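Local coordinates for nitrosopumilus output domain-containing protein (Pyrococcus horikoshii, PDB 2P9X), which is of unknown function but belongs to an archaeal output-domain family and can bind zinc in crystals, packing here as an all-helical protein into an assembly of four copies, at the interface of chains A and B and the interface of chains A and C. Coordinates in Å, arbitrary orientation; residue numbers count along the deposited sequence, not the author numbering. Chains: chain A/B/C, Hypothetical protein PH0832.

Contact 1: the interface of chains A and B. Residues chain A 60, 63, 67; chain B 18-20.
A:Arg63 reaches over from helix 59-76 to the last turn of the partner's helix 3-19, where it takes hold of the backbone carbonyls of B:Val19 and B:Glu18. Its chain bends at chi2 and chi3 (-69° and -67°), a double turn that lays the guanidinium edge against both oxygens. NE gives its N-H to B:Val19 O at 3.0 Å, nearly straight and on a lone pair in the carbonyl plane. NH2 donates to B:Glu18 O, also at 3.0 Å, but here the donor stands above the carbonyl plane. Both acceptors lie in the guanidinium plane, an arrangement that should fix the rotation of the group. A water bonded to A:Arg63 NH2 at 3.0 Å passes the contact on to the carboxylate oxygen OE2 of B:Glu18, 2.8 Å from that water. The two charged groups therefore meet through solvent and not as a direct pair.

B:Val19 supplies the apolar counterpart. Its branch CG1 rests 3.7 Å from A:Arg63 CB, while CG2 meets the sulphur SD of A:Met67 at 3.8 Å, the two side chains crossing at about a right angle. Beyond it, the extended arm of B:Glu18 runs past the methyl CE of A:Met67, and at the other end the methyl CB of B:Ala20 touches the ring carbon CE1 of A:Tyr60 (3.6 Å). The site thus joins one flank of helix 59-76 to the C-terminal end of the partner's helix 3-19, whose last carbonyls, at the negative end of the helix dipole, may favour the cationic guanidinium.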
loop_
_atom_site.group_PDB
_atom_site.type_symbol
_atom_site.label_atom_id
_atom_site.label_comp_id
_atom_site.label_asym_id
_atom_site.label_seq_id
_atom_site.Cartn_x
_atom_site.Cartn_y
_atom_site.Cartn_z
ATOM N N TYR A 60 5.153 -5.927 1.953
ATOM C CA TYR A 60 6.385 -5.191 1.700
ATOM C C TYR A 60 6.490 -4.040 2.701
ATOM O O TYR A 60 7.530 -3.836 3.334
ATOM C CB TYR A 60 6.397 -4.661 0.264
ATOM C CG TYR A 60 6.396 -5.766 -0.772
ATOM C CD1 TYR A 60 7.495 -6.609 -0.914
ATOM C CD2 TYR A 60 5.276 -6.005 -1.570
ATOM C CE1 TYR A 60 7.484 -7.668 -1.820
ATOM C CE2 TYR A 60 5.253 -7.066 -2.479
ATOM C CZ TYR A 60 6.364 -7.894 -2.595
ATOM O OH TYR A 60 6.351 -8.956 -3.471
ATOM N N ARG A 63 7.023 -5.325 6.261
ATOM C CA ARG A 63 8.411 -5.734 6.463
ATOM C C ARG A 63 9.300 -4.521 6.723
ATOM O O ARG A 63 10.150 -4.555 7.613
ATOM C CB ARG A 63 8.925 -6.508 5.245
ATOM C CG ARG A 63 8.676 -8.011 5.335
ATOM C CD ARG A 63 9.548 -8.626 6.424
ATOM N NE ARG A 63 10.961 -8.569 6.060
ATOM C CZ ARG A 63 11.956 -8.403 6.922
ATOM N NH1 ARG A 63 11.708 -8.271 8.223
ATOM N NH2 ARG A 63 13.205 -8.372 6.485
ATOM N N MET A 67 11.593 -3.807 9.997
ATOM C CA MET A 67 13.020 -3.499 9.956
ATOM C C MET A 67 13.328 -2.204 10.696
ATOM O O MET A 67 14.308 -2.123 11.443
ATOM C CB MET A 67 13.484 -3.400 8.504
ATOM C CG MET A 67 13.556 -4.756 7.825
ATOM S SD MET A 67 13.679 -4.647 6.034
ATOM C CE MET A 67 15.357 -4.042 5.855
ATOM N N GLU B 18 16.390 -7.727 0.994
ATOM C CA GLU B 18 16.289 -8.039 2.418
ATOM C C GLU B 18 14.838 -7.939 2.870
ATOM O O GLU B 18 14.386 -8.706 3.720
ATOM C CB GLU B 18 17.143 -7.090 3.258
ATOM C CG GLU B 18 17.124 -7.435 4.742
ATOM C CD GLU B 18 18.105 -6.618 5.560
ATOM O OE1 GLU B 18 19.033 -6.021 4.971
ATOM O OE2 GLU B 18 17.952 -6.585 6.800
ATOM N N VAL B 19 14.109 -6.981 2.301
ATOM C CA VAL B 19 12.704 -6.800 2.634
ATOM C C VAL B 19 11.943 -8.061 2.247
ATOM O O VAL B 19 11.302 -8.697 3.079
ATOM C CB VAL B 19 12.107 -5.596 1.875
ATOM C CG1 VAL B 19 10.597 -5.525 2.093
ATOM C CG2 VAL B 19 12.774 -4.314 2.347
ATOM N N ALA B 20 12.026 -8.420 0.971
ATOM C CA ALA B 20 11.353 -9.606 0.462
ATOM C C ALA B 20 11.921 -9.924 -0.909
ATOM O O ALA B 20 12.287 -9.023 -1.661
ATOM C CB ALA B 20 9.851 -9.366 0.367
HETATM O O HOH W 1 15.802 -7.929 7.885
#

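Contact 2: the interface of chains A and B. Residues chain A 60, 64-65, 67-68; chain B 19, 61, 64-65, 68.
A:Leu64 pushes its isobutyl group among B:Val19, B:Val68 and B:Leu65, forming the apolar centre of a helix-to-helix packing in this member of the Nitrosopumilus output domain family. Helix 59-76 of chain A lies here against helix 59-77 of chain B about a two-fold axis.

The branched-chain contacts come first. With CG anti to its carbonyl carbon (chi1 -74°), A:Leu64 turns its isobutyl group toward chain B, where both branches find partners. CD2 presses on B:Val19 CG2 at 3.5 Å, somewhat tighter than ordinary van der Waals packing, and touches B:Val68 CG2 at 3.7 Å, meeting that valine at about a right angle. The delta-methyl CD1 of B:Leu65 approaches the same branch. The other branch, CD1, points toward the backbone of B:Ser61 and B:Leu65. As a result, A:Leu64 hides 83 Å² of its surface against chain B.

Next are pairs of like residues, brought together by the symmetry. The CB atoms of A:Leu64 and B:Leu64 face each other at 3.8 Å, which lets the two helices come close at this level. One turn further along, A:Val68 CG2 and B:Val68 CG2 meet at 3.9 Å. B:Leu64 returns the reach of its twin, setting CD2 against A:Val68 CG2 and CD1 against A:Leu65 CB.

A:Met67 adds an unbranched partner. It bends at chi3 (72°), and its terminal methyl CE lies 3.8 Å from B:Val68 CG1, crossing that side chain at about a right angle.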
loop_
_atom_site.group_PDB
_atom_site.type_symbol
_atom_site.label_atom_id
_atom_site.label_comp_id
_atom_site.label_asym_id
_atom_site.label_seq_id
_atom_site.Cartn_x
_atom_site.Cartn_y
_atom_site.Cartn_z
ATOM N N TYR A 60 5.153 -5.927 1.953
ATOM C CA TYR A 60 6.385 -5.191 1.700
ATOM C C TYR A 60 6.490 -4.040 2.701
ATOM O O TYR A 60 7.530 -3.836 3.334
ATOM C CB TYR A 60 6.397 -4.661 0.264
ATOM C CG TYR A 60 6.396 -5.766 -0.772
ATOM C CD1 TYR A 60 7.495 -6.609 -0.914
ATOM C CD2 TYR A 60 5.276 -6.005 -1.570
ATOM C CE1 TYR A 60 7.484 -7.668 -1.820
ATOM C CE2 TYR A 60 5.253 -7.066 -2.479
ATOM C CZ TYR A 60 6.364 -7.894 -2.595
ATOM O OH TYR A 60 6.351 -8.956 -3.471
ATOM N N LEU A 64 9.097 -3.457 5.947
ATOM C CA LEU A 64 9.876 -2.233 6.110
ATOM C C LEU A 64 9.682 -1.676 7.521
ATOM O O LEU A 64 10.649 -1.278 8.169
ATOM C CB LEU A 64 9.468 -1.193 5.053
ATOM C CG LEU A 64 9.959 -1.473 3.622
ATOM C CD1 LEU A 64 9.300 -0.523 2.634
ATOM C CD2 LEU A 64 11.479 -1.308 3.568
ATOM N N LEU A 65 8.440 -1.654 8.003
ATOM C CA LEU A 65 8.172 -1.156 9.350
ATOM C C LEU A 65 8.873 -2.043 10.380
ATOM O O LEU A 65 9.459 -1.552 11.347
ATOM C CB LEU A 65 6.663 -1.133 9.629
ATOM C CG LEU A 65 6.283 -0.677 11.043
ATOM C CD1 LEU A 65 6.759 0.754 11.281
ATOM C CD2 LEU A 65 4.774 -0.779 11.218
ATOM N N MET A 67 11.593 -3.807 9.997
ATOM C CA MET A 67 13.020 -3.499 9.956
ATOM C C MET A 67 13.328 -2.204 10.696
ATOM O O MET A 67 14.308 -2.123 11.443
ATOM C CB MET A 67 13.484 -3.400 8.504
ATOM C CG MET A 67 13.556 -4.756 7.825
ATOM S SD MET A 67 13.679 -4.647 6.034
ATOM C CE MET A 67 15.357 -4.042 5.855
ATOM N N VAL A 68 12.492 -1.193 10.491
ATOM C CA VAL A 68 12.678 0.086 11.150
ATOM C C VAL A 68 12.511 -0.045 12.667
ATOM O O VAL A 68 13.300 0.511 13.428
ATOM C CB VAL A 68 11.695 1.135 10.592
ATOM C CG1 VAL A 68 11.705 2.375 11.460
ATOM C CG2 VAL A 68 12.091 1.499 9.161
ATOM N N VAL B 19 14.109 -6.981 2.301
ATOM C CA VAL B 19 12.704 -6.800 2.634
ATOM C C VAL B 19 11.943 -8.061 2.247
ATOM O O VAL B 19 11.302 -8.697 3.079
ATOM C CB VAL B 19 12.107 -5.596 1.875
ATOM C CG1 VAL B 19 10.597 -5.525 2.093
ATOM C CG2 VAL B 19 12.774 -4.314 2.347
ATOM N N SER B 61 4.665 4.113 3.234
ATOM C CA SER B 61 5.568 3.043 2.830
ATOM C C SER B 61 6.822 3.624 2.180
ATOM O O SER B 61 7.919 3.117 2.394
ATOM C CB SER B 61 4.865 2.103 1.854
ATOM O OG SER B 61 3.643 1.640 2.408
ATOM N N LEU B 64 9.146 4.794 4.802
ATOM C CA LEU B 64 9.802 3.673 5.460
ATOM C C LEU B 64 10.961 3.184 4.598
ATOM O O LEU B 64 12.038 2.886 5.113
ATOM C CB LEU B 64 8.803 2.537 5.712
ATOM C CG LEU B 64 7.830 2.802 6.865
ATOM C CD1 LEU B 64 6.707 1.785 6.826
ATOM C CD2 LEU B 64 8.577 2.750 8.196
ATOM N N LEU B 65 10.752 3.118 3.285
ATOM C CA LEU B 65 11.825 2.661 2.401
ATOM C C LEU B 65 12.991 3.647 2.447
ATOM O O LEU B 65 14.153 3.245 2.480
ATOM C CB LEU B 65 11.323 2.520 0.958
ATOM C CG LEU B 65 12.376 1.959 -0.008
ATOM C CD1 LEU B 65 12.757 0.540 0.414
ATOM C CD2 LEU B 65 11.836 1.958 -1.432
ATOM N N VAL B 68 14.979 3.063 5.532
ATOM C CA VAL B 68 15.768 1.842 5.452
ATOM C C VAL B 68 16.982 2.045 4.553
ATOM O O VAL B 68 18.091 1.644 4.906
ATOM C CB VAL B 68 14.929 0.664 4.917
ATOM C CG1 VAL B 68 15.841 -0.527 4.613
ATOM C CG2 VAL B 68 13.887 0.273 5.943
#

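Contact 3: the interface of chains A and C. Residues chain A 30, 34, 55-56; chain C 59-60.
C:Tyr60 drives its phenol tip against the imidazole of A:His30, and this polar meeting is the tight part of the contact. The hydroxyl OH and ND1 form a bent hydrogen bond of 2.7 Å, its direction not settled by the structure, and the oxygen sits at the edge of the imidazole, in its plane. The rings are set edge-to-face, with their planes at 76°. The histidine is held from both sides by its own chain: A:Leu56 CB covers one face toward the rim, and the hydroxyl OG1 of A:Thr34 lies over the centre of the other. That hydroxyl is itself turned back to bond A:His30 O at 2.8 Å. In A:His30, chi1 of 176° carries the ring toward chain C and chi2 of 68° turns its ND1 edge to it. A:Leu56 adds its methyl CD1, 3.6 Å from C:Tyr60 CE2.

A second firm point joins backbone to backbone, where C:Glu59 N, tilted from the carbonyl plane, donates to A:Lys55 O at 2.6 Å.

By contrast, the outer side is loose. A:Lys55 is extended beyond CG and carries its ammonium NZ 5.8 Å from C:Glu59 OE2, so any attraction would probably be weak and long-range. The C:Glu59 carboxylate instead leans its OE1 over the rim of the neighbouring C:Tyr60 ring. The site gives the A-C pairing a small patch, hiding 151 Å² in all and fastened by hydrogen bonds, which may assist assembly of the four copies.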
loop_
_atom_site.group_PDB
_atom_site.type_symbol
_atom_site.label_atom_id
_atom_site.label_comp_id
_atom_site.label_asym_id
_atom_site.label_seq_id
_atom_site.Cartn_x
_atom_site.Cartn_y
_atom_site.Cartn_z
ATOM N N HIS A 30 -6.706 1.685 12.251
ATOM C CA HIS A 30 -6.767 0.341 11.691
ATOM C C HIS A 30 -6.788 -0.727 12.781
ATOM O O HIS A 30 -7.608 -1.638 12.747
ATOM C CB HIS A 30 -5.566 0.118 10.776
ATOM C CG HIS A 30 -5.477 -1.267 10.222
ATOM N ND1 HIS A 30 -6.380 -1.765 9.308
ATOM C CD2 HIS A 30 -4.572 -2.252 10.432
ATOM C CE1 HIS A 30 -6.035 -2.996 8.975
ATOM N NE2 HIS A 30 -4.940 -3.316 9.644
ATOM N N THR A 34 -10.095 -3.113 13.520
ATOM C CA THR A 34 -9.988 -4.526 13.186
ATOM C C THR A 34 -9.692 -5.483 14.332
ATOM O O THR A 34 -10.050 -6.660 14.257
ATOM C CB THR A 34 -8.934 -4.755 12.077
ATOM O OG1 THR A 34 -7.624 -4.462 12.585
ATOM C CG2 THR A 34 -9.222 -3.850 10.880
ATOM N N LYS A 55 -2.102 -6.257 6.580
ATOM C CA LYS A 55 -3.446 -6.074 6.031
ATOM C C LYS A 55 -3.707 -4.613 5.674
ATOM O O LYS A 55 -4.510 -4.312 4.796
ATOM C CB LYS A 55 -4.502 -6.577 7.014
ATOM C CG LYS A 55 -4.721 -8.076 6.913
ATOM C CD LYS A 55 -5.513 -8.623 8.079
ATOM C CE LYS A 55 -5.676 -10.131 7.945
ATOM N NZ LYS A 55 -6.368 -10.718 9.124
ATOM N N LEU A 56 -3.009 -3.703 6.340
ATOM C CA LEU A 56 -3.185 -2.285 6.067
ATOM C C LEU A 56 -2.473 -1.804 4.805
ATOM O O LEU A 56 -3.087 -1.185 3.934
ATOM C CB LEU A 56 -2.694 -1.467 7.269
ATOM C CG LEU A 56 -2.723 0.059 7.149
ATOM C CD1 LEU A 56 -4.136 0.551 6.862
ATOM C CD2 LEU A 56 -2.206 0.662 8.451
ATOM N N GLU C 59 -5.131 -5.415 2.499
ATOM C CA GLU C 59 -6.497 -5.929 2.398
ATOM C C GLU C 59 -7.489 -4.949 1.782
ATOM O O GLU C 59 -8.392 -5.346 1.039
ATOM C CB GLU C 59 -6.977 -6.333 3.796
ATOM C CG GLU C 59 -8.445 -6.077 4.081
ATOM C CD GLU C 59 -8.779 -6.208 5.560
ATOM O OE1 GLU C 59 -8.222 -5.436 6.376
ATOM O OE2 GLU C 59 -9.596 -7.085 5.904
ATOM N N TYR C 60 -7.330 -3.670 2.097
ATOM C CA TYR C 60 -8.241 -2.666 1.572
ATOM C C TYR C 60 -8.130 -2.590 0.062
ATOM O O TYR C 60 -9.140 -2.580 -0.638
ATOM C CB TYR C 60 -7.943 -1.306 2.205
ATOM C CG TYR C 60 -8.134 -1.316 3.705
ATOM C CD1 TYR C 60 -9.387 -1.570 4.266
ATOM C CD2 TYR C 60 -7.058 -1.101 4.569
ATOM C CE1 TYR C 60 -9.570 -1.612 5.647
ATOM C CE2 TYR C 60 -7.230 -1.143 5.956
ATOM C CZ TYR C 60 -8.491 -1.399 6.490
ATOM O OH TYR C 60 -8.671 -1.442 7.856
#

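Contact 4: the interface of chains A and B. Residues chain A 19-20, 22-23, 26, 57; chain B 59-60, 63.
B:Tyr60 lays its ring against A:Leu23 and A:Phe57, which approach from the same side of its plane, and hides 91 Å² of its surface against chain A. Apolar contacts make up most of this packing. A:Leu23, sliding past the ring in the opposite direction, places CB 3.7 Å from B:Tyr60 CD1 and turns its branch CD1 toward CG. Toward the CD2 side of the ring and above the same face, the tip CZ of A:Phe57 comes within 3.8 Å of B:Tyr60 CD2, the two aromatic side chains lying aslant. A:Ala20 CB supports CE1 at 3.7 Å. With CG anti to the carbonyl carbon (chi1 -61°), the ring projects from the first turn of helix 59-77 into the region where helix 3-19 of chain A gives way to helix 23-35.

The NE half of the arginine-to-carbonyl contact recurs with the chains exchanged: B:Arg63 NE donates to A:Val19 O at 2.9 Å, nearly straight, on a lone pair and in the guanidinium plane, while the aliphatic CB of the same arginine packs on A:Val19 CG1.

Solvent supplies the remaining polar link. One water lies 2.8 Å from the backbone A:Gly22 N, just before helix 23-35, and 3.1 Å from the hydroxyl oxygen B:Tyr60 OH.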
loop_
_atom_site.group_PDB
_atom_site.type_symbol
_atom_site.label_atom_id
_atom_site.label_comp_id
_atom_site.label_asym_id
_atom_site.label_seq_id
_atom_site.Cartn_x
_atom_site.Cartn_y
_atom_site.Cartn_z
ATOM N N VAL A 19 8.196 8.758 10.783
ATOM C CA VAL A 19 7.824 8.444 9.411
ATOM C C VAL A 19 7.019 9.571 8.777
ATOM O O VAL A 19 7.407 10.128 7.746
ATOM C CB VAL A 19 6.978 7.153 9.342
ATOM C CG1 VAL A 19 6.461 6.946 7.922
ATOM C CG2 VAL A 19 7.823 5.964 9.774
ATOM N N ALA A 20 5.894 9.902 9.400
ATOM C CA ALA A 20 5.024 10.950 8.885
ATOM C C ALA A 20 3.998 11.342 9.941
ATOM O O ALA A 20 3.613 10.529 10.776
ATOM C CB ALA A 20 4.321 10.458 7.626
ATOM N N GLY A 22 0.756 11.671 10.098
ATOM C CA GLY A 22 -0.450 10.890 10.300
ATOM C C GLY A 22 -0.351 9.386 10.456
ATOM O O GLY A 22 -1.379 8.733 10.641
ATOM N N LEU A 23 0.846 8.817 10.397
ATOM C CA LEU A 23 0.939 7.363 10.507
ATOM C C LEU A 23 0.412 6.818 11.828
ATOM O O LEU A 23 -0.277 5.798 11.845
ATOM C CB LEU A 23 2.378 6.886 10.268
ATOM C CG LEU A 23 2.565 5.365 10.223
ATOM C CD1 LEU A 23 1.568 4.739 9.238
ATOM C CD2 LEU A 23 4.011 5.049 9.812
ATOM N N VAL A 26 -3.312 6.786 11.600
ATOM C CA VAL A 26 -3.773 5.822 10.610
ATOM C C VAL A 26 -3.635 4.386 11.103
ATOM O O VAL A 26 -4.588 3.603 11.035
ATOM C CB VAL A 26 -3.013 6.019 9.279
ATOM C CG1 VAL A 26 -3.297 4.872 8.318
ATOM C CG2 VAL A 26 -3.446 7.345 8.655
ATOM N N PHE A 57 -1.183 -2.114 4.696
ATOM C CA PHE A 57 -0.375 -1.654 3.570
ATOM C C PHE A 57 0.272 -2.730 2.708
ATOM O O PHE A 57 0.925 -2.405 1.724
ATOM C CB PHE A 57 0.750 -0.753 4.083
ATOM C CG PHE A 57 0.280 0.505 4.758
ATOM C CD1 PHE A 57 -0.500 1.428 4.076
ATOM C CD2 PHE A 57 0.687 0.798 6.060
ATOM C CE1 PHE A 57 -0.866 2.636 4.675
ATOM C CE2 PHE A 57 0.328 2.005 6.668
ATOM C CZ PHE A 57 -0.447 2.922 5.972
ATOM N N GLU B 59 2.743 7.175 0.571
ATOM C CA GLU B 59 3.778 7.967 1.233
ATOM C C GLU B 59 4.348 7.359 2.511
ATOM O O GLU B 59 5.532 7.535 2.808
ATOM C CB GLU B 59 3.229 9.364 1.527
ATOM C CG GLU B 59 4.194 10.310 2.217
ATOM C CD GLU B 59 3.586 11.683 2.430
ATOM O OE1 GLU B 59 3.417 12.422 1.431
ATOM O OE2 GLU B 59 3.269 12.016 3.593
ATOM N N TYR B 60 3.518 6.655 3.274
ATOM C CA TYR B 60 3.998 6.054 4.515
ATOM C C TYR B 60 5.011 4.972 4.183
ATOM O O TYR B 60 6.091 4.919 4.764
ATOM C CB TYR B 60 2.829 5.464 5.319
ATOM C CG TYR B 60 1.812 6.509 5.720
ATOM C CD1 TYR B 60 2.152 7.529 6.610
ATOM C CD2 TYR B 60 0.526 6.500 5.187
ATOM C CE1 TYR B 60 1.233 8.519 6.956
ATOM C CE2 TYR B 60 -0.406 7.492 5.526
ATOM C CZ TYR B 60 -0.042 8.494 6.409
ATOM O OH TYR B 60 -0.944 9.477 6.738
ATOM N N ARG B 63 8.240 6.492 2.803
ATOM C CA ARG B 63 9.077 7.037 3.855
ATOM C C ARG B 63 9.823 5.915 4.567
ATOM O O ARG B 63 10.997 6.061 4.905
ATOM C CB ARG B 63 8.219 7.830 4.839
ATOM C CG ARG B 63 8.061 9.289 4.425
ATOM C CD ARG B 63 9.383 10.025 4.632
ATOM N NE ARG B 63 9.700 10.137 6.052
ATOM C CZ ARG B 63 10.928 10.113 6.561
ATOM N NH1 ARG B 63 11.986 9.980 5.767
ATOM N NH2 ARG B 63 11.098 10.214 7.871
HETATM O O HOH W 2 0.959 11.813 7.262
#

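The helix that starts at residue 59 (59-76 in chain A, 59-77 in chain B) unites the A-B interface: contacts 1 and 2 have centres about 6 Å apart and share A:Tyr60, A:Met67 and B:Val19, while contact 4, about 11 Å from contact 2 and 16 Å from contact 1, partly mirrors contact 1 across the two-fold. Contact 3 stands apart, about 14 Å from contact 4 and 18 Å from contact 1. Tyr60 recurs throughout, packing among largely apolar groups between A and B but meeting a histidine between A and C. One helix start thus serves two interfaces, which suggests how pairs could join into four.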